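Local coordinates for protein EvdO1 (Micromonospora carbonacea, PDB 4XBZ) that probably catalyses an oxidative cyclization in orthosomycin antibiotic biosynthesis, as a metal-dependent oxygenase of the phytanoyl-CoA dioxygenase family, at residues Asn192-Ile197 with Thr242-Pro247; Leu126-Met131 with Glu302-Gln307; Pro105-Tyr110 with Pro141-Met146. All coordinates share one frame; numbering follows the deposited sequence.

Contact 1. Residues Asn192-Ile197 with Thr242-Pro247. With NI (nickel (II) ion), chain I.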
loop_
_atom_site.group_PDB
_atom_site.type_symbol
_atom_site.label_atom_id
_atom_site.label_comp_id
_atom_site.label_asym_id
_atom_site.label_seq_id
_atom_site.Cartn_x
_atom_site.Cartn_y
_atom_site.Cartn_z
ATOM N N ASN A 192 23.523 -19.349 -3.017
ATOM C CA ASN A 192 22.619 -19.953 -2.024
ATOM C C ASN A 192 21.642 -18.919 -1.446
ATOM O O ASN A 192 21.859 -18.396 -0.354
ATOM C CB ASN A 192 23.418 -20.608 -0.887
ATOM C CG ASN A 192 22.563 -21.566 -0.022
ATOM O OD1 ASN A 192 21.330 -21.496 -0.011
ATOM N ND2 ASN A 192 23.227 -22.457 0.704
ATOM N N CYS A 193 20.567 -18.638 -2.180
ATOM C CA CYS A 193 19.636 -17.557 -1.839
ATOM C C CYS A 193 18.270 -17.756 -2.495
ATOM O O CYS A 193 18.070 -18.718 -3.246
ATOM C CB CYS A 193 20.204 -16.186 -2.248
ATOM S SG CYS A 193 20.351 -15.871 -4.065
ATOM N N VAL A 194 17.338 -16.844 -2.203
ATOM C CA VAL A 194 16.009 -16.863 -2.811
ATOM C C VAL A 194 16.025 -16.176 -4.163
ATOM O O VAL A 194 16.704 -15.159 -4.339
ATOM C CB VAL A 194 14.944 -16.144 -1.934
ATOM C CG1 VAL A 194 13.554 -16.380 -2.493
ATOM C CG2 VAL A 194 15.022 -16.608 -0.501
ATOM N N TRP A 195 15.259 -16.712 -5.108
ATOM C CA TRP A 195 15.081 -16.056 -6.398
ATOM C C TRP A 195 13.598 -15.747 -6.595
ATOM O O TRP A 195 12.728 -16.440 -6.081
ATOM C CB TRP A 195 15.607 -16.924 -7.549
ATOM C CG TRP A 195 17.090 -17.196 -7.499
ATOM C CD1 TRP A 195 17.736 -18.038 -6.646
ATOM C CD2 TRP A 195 18.103 -16.639 -8.351
ATOM N NE1 TRP A 195 19.081 -18.034 -6.900
ATOM C CE2 TRP A 195 19.338 -17.182 -7.939
ATOM C CE3 TRP A 195 18.088 -15.729 -9.412
ATOM C CZ2 TRP A 195 20.546 -16.849 -8.553
ATOM C CZ3 TRP A 195 19.288 -15.395 -10.018
ATOM C CH2 TRP A 195 20.501 -15.960 -9.592
ATOM N N CYS A 196 13.298 -14.699 -7.336
ATOM C CA CYS A 196 11.898 -14.423 -7.587
ATOM C C CYS A 196 11.687 -13.837 -8.963
ATOM O O CYS A 196 12.623 -13.312 -9.573
ATOM C CB CYS A 196 11.348 -13.488 -6.520
ATOM S SG CYS A 196 12.207 -11.949 -6.459
ATOM N N ILE A 197 10.457 -13.938 -9.455
ATOM C CA ILE A 197 10.110 -13.316 -10.725
ATOM C C ILE A 197 9.393 -11.986 -10.490
ATOM O O ILE A 197 8.213 -11.962 -10.125
ATOM C CB ILE A 197 9.247 -14.245 -11.589
ATOM C CG1 ILE A 197 10.017 -15.539 -11.867
ATOM C CG2 ILE A 197 8.847 -13.534 -12.899
ATOM C CD1 ILE A 197 9.196 -16.635 -12.468
ATOM N N THR A 242 4.197 -12.934 -5.415
ATOM C CA THR A 242 5.399 -13.022 -6.235
ATOM C C THR A 242 5.895 -14.458 -6.257
ATOM O O THR A 242 6.159 -15.044 -5.209
ATOM C CB THR A 242 6.521 -12.110 -5.737
ATOM O OG1 THR A 242 6.025 -10.773 -5.602
ATOM C CG2 THR A 242 7.696 -12.135 -6.719
ATOM N N LEU A 243 5.997 -15.016 -7.458
ATOM C CA LEU A 243 6.553 -16.350 -7.663
ATOM C C LEU A 243 8.006 -16.398 -7.194
ATOM O O LEU A 243 8.817 -15.560 -7.588
ATOM C CB LEU A 243 6.450 -16.753 -9.137
ATOM C CG LEU A 243 6.619 -18.248 -9.406
ATOM C CD1 LEU A 243 5.501 -19.024 -8.734
ATOM C CD2 LEU A 243 6.651 -18.544 -10.901
ATOM N N HIS A 244 8.323 -17.359 -6.324
ATOM C CA HIS A 244 9.707 -17.527 -5.872
ATOM C C HIS A 244 10.099 -18.979 -5.617
ATOM O O HIS A 244 9.252 -19.868 -5.544
ATOM C CB HIS A 244 9.981 -16.701 -4.607
ATOM C CG HIS A 244 9.032 -16.971 -3.483
ATOM N ND1 HIS A 244 7.701 -16.613 -3.531
ATOM C CD2 HIS A 244 9.224 -17.546 -2.273
ATOM C CE1 HIS A 244 7.112 -16.964 -2.404
ATOM N NE2 HIS A 244 8.016 -17.527 -1.623
ATOM N N GLY A 245 11.404 -19.196 -5.473
ATOM C CA GLY A 245 11.958 -20.530 -5.319
ATOM C C GLY A 245 13.457 -20.488 -5.083
ATOM O O GLY A 245 14.075 -19.417 -5.053
ATOM N N ALA A 246 14.056 -21.655 -4.918
ATOM C CA ALA A 246 15.478 -21.716 -4.598
ATOM C C ALA A 246 16.067 -22.999 -5.151
ATOM O O ALA A 246 15.352 -23.992 -5.276
ATOM C CB ALA A 246 15.695 -21.614 -3.085
ATOM N N PRO A 247 17.366 -22.982 -5.499
ATOM C CA PRO A 247 18.017 -24.177 -6.043
ATOM C C PRO A 247 18.391 -25.132 -4.922
ATOM O O PRO A 247 18.496 -24.690 -3.778
ATOM C CB PRO A 247 19.279 -23.612 -6.701
ATOM C CG PRO A 247 19.679 -22.510 -5.744
ATOM C CD PRO A 247 18.355 -21.916 -5.232
HETATM NI NI NI I . 7.557 -19.034 0.097
#
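Ile197 lies alongside Leu243, both side chains pointing the same way, and its CD1 meets Leu243 CD2 at 3.5 Å; Trp159 of the adjoining strand touches both. One residue earlier in the chain, Cys196 CB rests 3.9 Å from Thr242 CG2 on the sheet face that carries His244. On the sheet face opposite Cys196, Trp195 crosses Pro247 at about a right angle, with CD1 4.2 Å from Pro247 CD. The backbones pair in antiparallel fashion: Trp195 and Gly245 form a hydrogen-bonded pair, with Trp195 N to Gly245 O at 3.0 Å and a return bond from Gly245 N to Trp195 O. Ile197 N adds a third bond, to Leu243 O.

His244 turns its imidazole between its own backbone N and carbonyl carbon (chi1 54°). There ND1 donates to Thr242 O at 2.8 Å, with the acceptor close to the ring plane. This bond limits rotation of the ring and directs NE2 to the nickel ion, 2.3 Å away. His160 and Asp162 also bind the metal. Two histidines and one aspartate on a double-stranded beta-helix form the facial triad of non-haem iron oxygenases, with nickel probably standing in for iron.

Contact 2. Residues Leu126-Met131 with Glu302-Gln307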
loop_
_atom_site.group_PDB
_atom_site.type_symbol
_atom_site.label_atom_id
_atom_site.label_comp_id
_atom_site.label_asym_id
_atom_site.label_seq_id
_atom_site.Cartn_x
_atom_site.Cartn_y
_atom_site.Cartn_z
ATOM N N LEU A 126 11.559 0.372 12.856
ATOM C CA LEU A 126 11.864 0.592 11.444
ATOM C C LEU A 126 11.097 -0.418 10.589
ATOM O O LEU A 126 10.522 -0.071 9.546
ATOM C CB LEU A 126 13.370 0.499 11.170
ATOM C CG LEU A 126 14.255 1.609 11.752
ATOM C CD1 LEU A 126 15.685 1.550 11.203
ATOM C CD2 LEU A 126 13.646 2.997 11.537
ATOM N N LEU A 127 11.083 -1.670 11.041
ATOM C CA LEU A 127 10.294 -2.710 10.384
ATOM C C LEU A 127 8.808 -2.309 10.290
ATOM O O LEU A 127 8.217 -2.296 9.200
ATOM C CB LEU A 127 10.455 -4.038 11.129
ATOM C CG LEU A 127 9.627 -5.243 10.688
ATOM C CD1 LEU A 127 9.765 -5.501 9.200
ATOM C CD2 LEU A 127 10.005 -6.506 11.495
ATOM N N LEU A 128 8.219 -1.953 11.427
ATOM C CA LEU A 128 6.792 -1.617 11.492
ATOM C C LEU A 128 6.405 -0.311 10.755
ATOM O O LEU A 128 5.326 -0.225 10.169
ATOM C CB LEU A 128 6.359 -1.530 12.947
ATOM C CG LEU A 128 6.479 -2.831 13.730
ATOM C CD1 LEU A 128 6.215 -2.562 15.205
ATOM C CD2 LEU A 128 5.496 -3.868 13.188
ATOM N N ARG A 129 7.287 0.687 10.760
ATOM C CA ARG A 129 7.004 1.909 10.014
ATOM C C ARG A 129 7.042 1.664 8.511
ATOM O O ARG A 129 6.310 2.324 7.758
ATOM C CB ARG A 129 7.970 3.039 10.394
ATOM C CG ARG A 129 7.525 3.767 11.662
ATOM C CD ARG A 129 8.135 5.160 11.798
ATOM N NE ARG A 129 9.454 5.147 12.426
ATOM C CZ ARG A 129 9.666 4.949 13.726
ATOM N NH1 ARG A 129 8.647 4.723 14.551
ATOM N NH2 ARG A 129 10.906 4.965 14.204
ATOM N N ILE A 130 7.887 0.729 8.076
ATOM C CA ILE A 130 7.903 0.336 6.673
ATOM C C ILE A 130 6.623 -0.409 6.336
ATOM O O ILE A 130 5.958 -0.086 5.345
ATOM C CB ILE A 130 9.093 -0.561 6.316
ATOM C CG1 ILE A 130 10.405 0.220 6.386
ATOM C CG2 ILE A 130 8.887 -1.159 4.926
ATOM C CD1 ILE A 130 11.633 -0.681 6.395
ATOM N N MET A 131 6.298 -1.413 7.156
ATOM C CA MET A 131 5.061 -2.175 7.012
ATOM C C MET A 131 3.837 -1.274 6.985
ATOM O O MET A 131 2.933 -1.471 6.176
ATOM C CB MET A 131 4.912 -3.210 8.139
ATOM C CG MET A 131 5.804 -4.452 7.977
ATOM S SD MET A 131 5.496 -5.376 6.445
ATOM C CE MET A 131 6.709 -4.643 5.362
ATOM N N GLU A 302 12.814 5.629 18.585
ATOM C CA GLU A 302 11.473 6.192 18.491
ATOM C C GLU A 302 10.471 5.073 18.176
ATOM O O GLU A 302 10.324 4.663 17.023
ATOM C CB GLU A 302 11.421 7.289 17.426
ATOM C CG GLU A 302 10.100 8.041 17.375
ATOM C CD GLU A 302 9.566 8.384 18.760
ATOM O OE1 GLU A 302 10.214 9.187 19.474
ATOM O OE2 GLU A 302 8.496 7.852 19.130
ATOM N N PRO A 303 9.776 4.582 19.207
ATOM C CA PRO A 303 8.928 3.384 19.122
ATOM C C PRO A 303 7.728 3.551 18.204
ATOM O O PRO A 303 7.127 4.639 18.150
ATOM C CB PRO A 303 8.472 3.170 20.570
ATOM C CG PRO A 303 8.566 4.512 21.203
ATOM C CD PRO A 303 9.695 5.233 20.527
ATOM N N PHE A 304 7.384 2.481 17.491
ATOM C CA PHE A 304 6.253 2.516 16.567
ATOM C C PHE A 304 4.931 2.884 17.259
ATOM O O PHE A 304 4.561 2.312 18.294
ATOM C CB PHE A 304 6.104 1.175 15.842
ATOM C CG PHE A 304 4.971 1.146 14.845
ATOM C CD1 PHE A 304 4.963 2.005 13.752
ATOM C CD2 PHE A 304 3.920 0.257 14.995
ATOM C CE1 PHE A 304 3.929 1.985 12.839
ATOM C CE2 PHE A 304 2.885 0.232 14.077
ATOM C CZ PHE A 304 2.891 1.092 13.001
ATOM N N ASP A 305 4.236 3.849 16.661
ATOM C CA ASP A 305 2.942 4.333 17.134
ATOM C C ASP A 305 1.816 3.668 16.341
ATOM O O ASP A 305 1.449 4.141 15.257
ATOM C CB ASP A 305 2.871 5.867 16.998
ATOM C CG ASP A 305 1.614 6.470 17.639
ATOM O OD1 ASP A 305 1.031 5.848 18.553
ATOM O OD2 ASP A 305 1.209 7.580 17.232
ATOM N N TYR A 306 1.269 2.578 16.880
ATOM C CA TYR A 306 0.244 1.789 16.181
ATOM C C TYR A 306 -1.158 2.420 16.301
ATOM O O TYR A 306 -1.755 2.439 17.372
ATOM C CB TYR A 306 0.233 0.358 16.714
ATOM C CG TYR A 306 -0.721 -0.587 16.012
ATOM C CD1 TYR A 306 -0.754 -0.703 14.622
ATOM C CD2 TYR A 306 -1.573 -1.391 16.748
ATOM C CE1 TYR A 306 -1.643 -1.601 13.993
ATOM C CE2 TYR A 306 -2.446 -2.277 16.150
ATOM C CZ TYR A 306 -2.490 -2.393 14.785
ATOM O OH TYR A 306 -3.387 -3.305 14.242
ATOM N N GLN A 307 -1.678 2.918 15.188
ATOM C CA GLN A 307 -2.920 3.698 15.197
ATOM C C GLN A 307 -3.851 3.311 14.051
ATOM O O GLN A 307 -3.927 4.000 13.050
ATOM C CB GLN A 307 -2.613 5.205 15.114
ATOM C CG GLN A 307 -1.844 5.776 16.318
ATOM C CD GLN A 307 -2.642 5.718 17.623
ATOM O OE1 GLN A 307 -3.877 5.667 17.612
ATOM N NE2 GLN A 307 -1.935 5.712 18.753
HETATM O O HOH W 1 5.654 5.524 14.453
#
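Leu128 sets its CB over one face of the Phe304 ring, a CH-pi contact with 3.7 Å between CB and the ring centroid, and the loop that follows helix 275-293 is thereby packed on helix 125-134, itself laid against the larger sheet of the double-stranded beta-helix. Phe304 reaches the helix because its CG lies anti to the backbone N (chi1 -179°). CD1 of Leu128 extends the overlap to Phe304 CD2, while the aliphatic part of Arg129 approaches the ring edge, CG lying 3.7 Å from Phe304 CD1. Ile289 of helix 275-293 touches both Leu128 and Phe304.

The polar bonding centres on one carbonyl. Arg129 bends at chi3 (-86°) and presents its guanidinium end-on, so that NH1 and NH2 both donate to Glu302 O, at 3.0 Å and 2.9 Å respectively. The oxygen lies nearly in the guanidinium plane; seen from the acceptor, NH2 sits in the carbonyl plane and NH1 is tilted out of it. The carboxylate of Glu302 makes no salt bridge with this arginine, so the grip is on the backbone.

NH1 has a second acceptor, a water that also accepts a hydrogen bond from Asp305 N and so bridges helix and loop. Further along the loop, Gln307 OE1 accepts from Arg313. Tyr306 OH is hydrogen-bonded to Gln282 of helix 275-293, which gives the loop another fixed point beyond the ring. At the other end of its amide, Gln307 NE2 donates to Asp305 OD1 at 3.0 Å, almost straight, with 177° at the hydrogen.

Contact 3. Residues Pro105-Tyr110 with Pro141-Met146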
loop_
_atom_site.group_PDB
_atom_site.type_symbol
_atom_site.label_atom_id
_atom_site.label_comp_id
_atom_site.label_asym_id
_atom_site.label_seq_id
_atom_site.Cartn_x
_atom_site.Cartn_y
_atom_site.Cartn_z
ATOM N N PRO A 105 14.596 -30.962 11.318
ATOM C CA PRO A 105 13.623 -29.865 11.385
ATOM C C PRO A 105 14.000 -28.751 10.409
ATOM O O PRO A 105 15.191 -28.500 10.230
ATOM C CB PRO A 105 13.735 -29.383 12.832
ATOM C CG PRO A 105 15.192 -29.653 13.183
ATOM C CD PRO A 105 15.602 -30.879 12.397
ATOM N N VAL A 106 13.013 -28.098 9.800
ATOM C CA VAL A 106 13.289 -27.057 8.815
ATOM C C VAL A 106 12.561 -25.750 9.141
ATOM O O VAL A 106 12.876 -24.698 8.564
ATOM C CB VAL A 106 12.899 -27.510 7.381
ATOM C CG1 VAL A 106 13.881 -28.572 6.867
ATOM C CG2 VAL A 106 11.481 -28.039 7.352
ATOM N N ARG A 107 11.596 -25.818 10.060
ATOM C CA ARG A 107 10.840 -24.632 10.439
ATOM C C ARG A 107 10.254 -24.752 11.833
ATOM O O ARG A 107 9.672 -25.776 12.198
ATOM C CB ARG A 107 9.727 -24.365 9.415
ATOM C CG ARG A 107 8.898 -23.100 9.637
ATOM C CD ARG A 107 7.819 -22.990 8.555
ATOM N NE ARG A 107 6.752 -22.041 8.889
ATOM C CZ ARG A 107 6.350 -21.032 8.106
ATOM N NH1 ARG A 107 6.941 -20.814 6.932
ATOM N NH2 ARG A 107 5.365 -20.223 8.502
ATOM N N ILE A 108 10.408 -23.686 12.606
ATOM C CA ILE A 108 9.795 -23.583 13.929
ATOM C C ILE A 108 8.731 -22.458 13.925
ATOM O O ILE A 108 9.020 -21.334 13.534
ATOM C CB ILE A 108 10.879 -23.331 15.016
ATOM C CG1 ILE A 108 11.831 -24.524 15.089
ATOM C CG2 ILE A 108 10.263 -23.087 16.377
ATOM C CD1 ILE A 108 13.154 -24.208 15.708
ATOM N N GLU A 109 7.502 -22.771 14.346
ATOM C CA GLU A 109 6.427 -21.766 14.393
ATOM C C GLU A 109 6.307 -21.094 15.748
ATOM O O GLU A 109 6.598 -21.704 16.789
ATOM C CB GLU A 109 5.069 -22.378 14.049
ATOM C CG GLU A 109 4.975 -23.008 12.672
ATOM C CD GLU A 109 4.668 -22.026 11.559
ATOM O OE1 GLU A 109 4.370 -20.839 11.826
ATOM O OE2 GLU A 109 4.724 -22.469 10.397
ATOM N N TYR A 110 5.835 -19.847 15.715
ATOM C CA TYR A 110 5.542 -19.049 16.907
ATOM C C TYR A 110 6.826 -18.792 17.683
ATOM O O TYR A 110 6.884 -18.953 18.905
ATOM C CB TYR A 110 4.478 -19.734 17.780
ATOM C CG TYR A 110 3.308 -20.222 16.966
ATOM C CD1 TYR A 110 2.482 -19.314 16.303
ATOM C CD2 TYR A 110 3.047 -21.580 16.823
ATOM C CE1 TYR A 110 1.414 -19.747 15.526
ATOM C CE2 TYR A 110 1.979 -22.031 16.051
ATOM C CZ TYR A 110 1.165 -21.102 15.398
ATOM O OH TYR A 110 0.102 -21.520 14.624
ATOM N N PRO A 141 0.162 -8.461 12.590
ATOM C CA PRO A 141 1.080 -9.589 12.377
ATOM C C PRO A 141 0.340 -10.934 12.335
ATOM O O PRO A 141 -0.528 -11.173 13.175
ATOM C CB PRO A 141 2.005 -9.512 13.590
ATOM C CG PRO A 141 1.107 -8.919 14.690
ATOM C CD PRO A 141 0.240 -7.921 13.963
ATOM N N THR A 142 0.660 -11.800 11.380
ATOM C CA THR A 142 -0.053 -13.063 11.285
ATOM C C THR A 142 0.889 -14.228 11.571
ATOM O O THR A 142 1.199 -14.504 12.727
ATOM C CB THR A 142 -0.743 -13.236 9.901
ATOM O OG1 THR A 142 0.220 -13.078 8.859
ATOM C CG2 THR A 142 -1.883 -12.185 9.702
ATOM N N TRP A 143 1.331 -14.917 10.530
ATOM C CA TRP A 143 2.338 -15.943 10.679
ATOM C C TRP A 143 3.632 -15.347 11.206
ATOM O O TRP A 143 4.030 -14.246 10.807
ATOM C CB TRP A 143 2.574 -16.668 9.341
ATOM C CG TRP A 143 1.527 -17.727 9.041
ATOM C CD1 TRP A 143 1.630 -19.084 9.272
ATOM C CD2 TRP A 143 0.215 -17.522 8.483
ATOM N NE1 TRP A 143 0.470 -19.721 8.889
ATOM C CE2 TRP A 143 -0.411 -18.789 8.402
ATOM C CE3 TRP A 143 -0.485 -16.395 8.034
ATOM C CZ2 TRP A 143 -1.700 -18.955 7.890
ATOM C CZ3 TRP A 143 -1.773 -16.562 7.530
ATOM C CH2 TRP A 143 -2.367 -17.832 7.463
ATOM N N ASP A 144 4.268 -16.058 12.134
ATOM C CA ASP A 144 5.622 -15.727 12.568
ATOM C C ASP A 144 6.395 -17.036 12.773
ATOM O O ASP A 144 5.911 -17.974 13.410
ATOM C CB ASP A 144 5.617 -14.844 13.836
ATOM C CG ASP A 144 5.399 -15.636 15.140
ATOM O OD1 ASP A 144 6.385 -16.206 15.660
ATOM O OD2 ASP A 144 4.255 -15.663 15.666
ATOM N N SER A 145 7.592 -17.113 12.210
ATOM C CA SER A 145 8.331 -18.374 12.228
ATOM C C SER A 145 9.798 -18.177 11.894
ATOM O O SER A 145 10.198 -17.111 11.446
ATOM C CB SER A 145 7.717 -19.370 11.232
ATOM O OG SER A 145 7.745 -18.856 9.907
ATOM N N MET A 146 10.593 -19.217 12.113
ATOM C CA MET A 146 11.942 -19.227 11.599
ATOM C C MET A 146 12.099 -20.399 10.656
ATOM O O MET A 146 11.653 -21.517 10.953
ATOM C CB MET A 146 12.963 -19.292 12.719
ATOM C CG MET A 146 14.385 -19.078 12.229
ATOM S SD MET A 146 15.571 -19.110 13.582
ATOM C CE MET A 146 15.340 -20.782 14.161
HETATM O O HOH W 2 2.477 -18.554 12.846
#
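Met146 O is approached by two groups of the facing strand: Ile108 N donates to it at 3.0 Å, and Arg107 CA makes a CH...O contact at 3.3 Å. The return bond from Met146 N to Ile108 O completes an antiparallel hydrogen-bonded pair, and Tyr110 N to Asp144 O continues the register. Between them Glu109 and Ser145 face each other as a non-hydrogen-bonded pair.

Arg107 runs out extended, CG anti to the backbone N (chi1 -177°), and its guanidinium passes across Ser145, whose OG sits over the centre of one face. Although Ser145 OG is 3.1 Å from Arg107 NH2, the angle is too poor for a hydrogen bond. Instead Arg107 NE forms a salt bridge with Glu109 OE2 at 2.6 Å, and a water joins Glu109 OE1 to Asp144 N. Asp144 OD1 accepts from Val112 N, beyond Tyr110, the N-cap of the next helix.

Arg107 NH1 is hydrogen-bonded to a glycerol, probably from the crystallisation liquor, and the side chain lies about 7 Å from the nickel ion, consistent with lining the active-site pocket. Strand 105-109 runs between 139-147 and 92-94, with a classic beta bulge where Val106 and Arg107 face Val93, while Ile108 and Met146 pack against helix 66-86.

From the N terminus, strand 105-109 comes first, and contact 3 closes when strand 139-147 returns beside it in the larger sheet. Helix 125-134 lies within that loop and opens contact 2, which closes only when the chain arrives at residues 302-307; contacts 2 and 3 therefore cross. Contact 1 follows contact 3 in series and is nested inside the long loop of contact 2. Contacts 1 and 2 lie on opposite sides of the chain's centre, their own centres 28 Å apart. Contact 1 is internal to the smaller, metal-bearing sheet and contact 3 to the larger one, while contact 2 ties the loop after helix 275-293 to helix 125-134, which packs on the larger sheet.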